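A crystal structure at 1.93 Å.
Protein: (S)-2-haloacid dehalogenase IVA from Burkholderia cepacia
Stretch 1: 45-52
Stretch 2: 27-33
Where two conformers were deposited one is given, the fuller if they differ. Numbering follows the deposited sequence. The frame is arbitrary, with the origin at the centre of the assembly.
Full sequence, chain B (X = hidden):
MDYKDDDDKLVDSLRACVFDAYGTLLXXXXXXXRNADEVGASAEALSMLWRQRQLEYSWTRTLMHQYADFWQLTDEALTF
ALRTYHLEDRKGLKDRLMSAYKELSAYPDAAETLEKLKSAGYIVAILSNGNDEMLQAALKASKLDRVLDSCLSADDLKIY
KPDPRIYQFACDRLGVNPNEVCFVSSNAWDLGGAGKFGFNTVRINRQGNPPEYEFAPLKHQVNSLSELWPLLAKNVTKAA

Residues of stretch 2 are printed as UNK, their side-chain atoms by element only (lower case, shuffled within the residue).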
# COMPACT_ATOMS: atom_id res chain seq x y z
N ALA B 45 13.86 -1.10 11.11
CA ALA B 45 13.17 -0.06 10.36
C ALA B 45 13.34 -0.28 8.84
O ALA B 45 12.38 -0.10 8.07
CB ALA B 45 13.66 1.35 10.81
N LEU B 46 14.55 -0.70 8.43
CA LEU B 46 14.83 -1.09 7.04
C LEU B 46 13.92 -2.24 6.58
O LEU B 46 13.28 -2.16 5.54
CB LEU B 46 16.27 -1.56 6.85
CG LEU B 46 16.60 -1.99 5.40
CD1 LEU B 46 17.07 -0.80 4.61
CD2 LEU B 46 17.68 -3.05 5.39
N SER B 47 13.88 -3.30 7.39
CA SER B 47 13.02 -4.46 7.13
C SER B 47 11.55 -4.06 6.94
O SER B 47 10.91 -4.54 6.01
CB SER B 47 13.16 -5.48 8.26
OG SER B 47 12.52 -6.69 7.90
N MET B 48 11.02 -3.21 7.82
CA MET B 48 9.64 -2.74 7.71
C MET B 48 9.39 -1.91 6.44
O MET B 48 8.36 -2.06 5.79
CB MET B 48 9.25 -1.91 8.92
CG MET B 48 9.29 -2.68 10.24
SD MET B 48 8.92 -1.53 11.64
CE MET B 48 7.33 -0.92 11.04
N LEU B 49 10.32 -1.03 6.09
CA LEU B 49 10.15 -0.22 4.86
C LEU B 49 10.24 -1.07 3.60
O LEU B 49 9.45 -0.85 2.67
CB LEU B 49 11.18 0.91 4.78
CG LEU B 49 11.06 1.88 3.60
CD1 LEU B 49 9.71 2.62 3.50
CD2 LEU B 49 12.20 2.90 3.75
N TRP B 50 11.20 -2.01 3.56
CA TRP B 50 11.31 -2.93 2.43
C TRP B 50 9.96 -3.62 2.17
O TRP B 50 9.43 -3.62 1.06
CB TRP B 50 12.39 -3.97 2.72
CG TRP B 50 12.71 -4.95 1.60
CD1 TRP B 50 12.27 -4.94 0.31
CD2 TRP B 50 13.59 -6.05 1.72
NE1 TRP B 50 12.82 -6.01 -0.38
CE2 TRP B 50 13.67 -6.68 0.47
CE3 TRP B 50 14.37 -6.55 2.79
CZ2 TRP B 50 14.45 -7.82 0.25
CZ3 TRP B 50 15.18 -7.69 2.56
CH2 TRP B 50 15.21 -8.29 1.30
N ARG B 51 9.42 -4.23 3.23
CA ARG B 51 8.15 -4.94 3.15
C ARG B 51 6.99 -4.03 2.71
O ARG B 51 6.21 -4.39 1.83
CB ARG B 51 7.86 -5.62 4.52
CG ARG B 51 6.44 -6.21 4.66
CD ARG B 51 6.23 -7.38 3.73
NE ARG B 51 5.03 -8.15 4.07
CZ ARG B 51 4.51 -9.10 3.29
NH1 ARG B 51 5.07 -9.38 2.13
NH2 ARG B 51 3.41 -9.74 3.67
N GLN B 52 6.87 -2.86 3.32
CA GLN B 52 5.80 -1.91 3.02
C GLN B 52 5.84 -1.46 1.56
O GLN B 52 4.78 -1.39 0.90
CB GLN B 52 5.86 -0.66 3.97
CG GLN B 52 4.68 0.39 3.72
CD GLN B 52 4.91 1.38 2.52
OE1 GLN B 52 6.05 1.83 2.30
NE2 GLN B 52 3.82 1.77 1.79
N UNK B 27 8.71 -16.60 6.40
CA UNK B 27 8.89 -15.52 7.37
C UNK B 27 9.59 -14.31 6.72
O UNK B 27 10.80 -14.32 6.55
c UNK B 27 9.79 -15.11 9.68
c UNK B 27 9.70 -16.07 8.54
o UNK B 27 10.04 -15.61 10.79
o UNK B 27 9.61 -13.89 9.50
N UNK B 28 8.83 -13.30 6.32
CA UNK B 28 9.44 -12.16 5.58
C UNK B 28 10.56 -11.43 6.41
O UNK B 28 11.53 -10.90 5.82
c UNK B 28 7.51 -10.41 5.93
c UNK B 28 7.50 -11.87 3.88
c UNK B 28 8.39 -11.15 4.91
N UNK B 29 10.46 -11.48 7.74
CA UNK B 29 11.46 -10.91 8.67
C UNK B 29 12.87 -11.54 8.66
O UNK B 29 13.83 -10.89 9.00
c UNK B 29 9.50 -10.47 10.21
c UNK B 29 10.93 -10.88 10.10
n UNK B 29 8.50 -11.36 10.55
c UNK B 29 8.89 -9.27 10.04
n UNK B 29 7.54 -9.46 10.26
c UNK B 29 7.33 -10.72 10.58
N UNK B 30 12.98 -12.81 8.29
CA UNK B 30 14.25 -13.51 8.30
C UNK B 30 15.31 -12.96 7.32
O UNK B 30 16.52 -13.14 7.57
c UNK B 30 14.03 -15.02 8.05
o UNK B 30 13.48 -15.25 6.76
N UNK B 31 14.89 -12.32 6.21
CA UNK B 31 15.88 -11.84 5.24
C UNK B 31 16.79 -10.79 5.91
O UNK B 31 18.05 -10.93 5.87
c UNK B 31 15.24 -11.31 3.92
N UNK B 32 16.19 -9.81 6.60
CA UNK B 32 17.01 -8.83 7.37
C UNK B 32 17.53 -9.41 8.69
O UNK B 32 18.67 -9.16 9.02
c UNK B 32 17.29 -6.39 8.22
c UNK B 32 15.94 -6.78 6.17
c UNK B 32 16.33 -7.38 7.55
N UNK B 33 16.72 -10.18 9.43
CA UNK B 33 17.11 -10.67 10.76
C UNK B 33 18.43 -11.44 10.72
O UNK B 33 19.30 -11.24 11.57
c UNK B 33 15.99 -11.53 11.34
c UNK B 33 15.75 -11.42 12.85
s UNK B 33 14.15 -12.18 13.29
c UNK B 33 13.02 -10.79 13.10
O HOH W 1 13.33 -8.90 6.16
O HOH W 2 13.58 -8.35 9.95

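Position 27 carries four side-chain atoms: a carbon, then a second carbon bearing two oxygens. The nearest approach of this side chain to stretch 1 is from one of those oxygens to Ser47 OG, 7.9 Å, too far for contact. A carboxylate one methylene from CA means Asp27. It works locally, opening a type I turn that closes at position 30. Asp27 OD1 lies 3.1 Å from the backbone N of position 29, a weak capping bond.

Position 28 has three carbons, one attached to CA and carrying the other two. One of the two terminal carbons sits 3.8 Å from Arg51 NE, over one face of the guanidinium, so the contact is packing against a flat group rather than hydrogen bonding. Branching at CB without oxygen identifies Val28, with chi1 in m; the touching atom is CG2.

Position 29 shows one carbon leading to a five-membered ring of three carbons and two nitrogens. CA-to-CB points sideways, and the nearest approach to stretch 1 is through the backbone, from CA of position 29 to Ser47 OG at 4.4 Å. The ring is an imidazole: His29. Within the turn, His29 ND1 donates a weak bond to Asp27 OD1 (3.0 Å, angle 129°).

Position 30 has one carbon and one terminal oxygen, and its CA-to-CB bond points away from stretch 1. It is Ser30, and Ser30 OG donates to Asp27 O at 2.8 Å.

Position 31 has a single side-chain carbon, which lies 3.9 Å from Trp50 CZ3, approaching the ring obliquely. One carbon makes it Ala31.

Position 32 repeats the three-carbon fork. One of its two terminal carbons lies 3.7 Å from both Ser47 CB and Trp50 CE3 and 4.2 Å from Leu46 CD2, meeting the indole at its edge, near the ring plane. This is Val32, now with chi1 in t, and the atom is CG2.

Position 33 is an unbranched chain of two carbons, a sulfur and a carbon. Two conformers were deposited; in the one given, the terminal carbon stays 6.6 Å from Ser47 OG, the nearest approach of the side chain. The thioether identifies Met33.

The contact buries 325 Å² in total, and Val32 contributes the largest share. No direct hydrogen bond crosses it. Polar linkage instead runs through two waters that meet at Ser47 OG. Water 1 lies 2.9 Å from Ser47 OG, donates to Val28 O at 2.7 Å and accepts from Val32 N at 3.0 Å; water 2 lies 2.8 Å from Ser47 OG and donates to His29 O at 2.7 Å. Apolar packing around Val32 is thus complemented by solvent that satisfies backbone groups of the turn and helix.

Stretch 2 (27-33) DVHSAVM
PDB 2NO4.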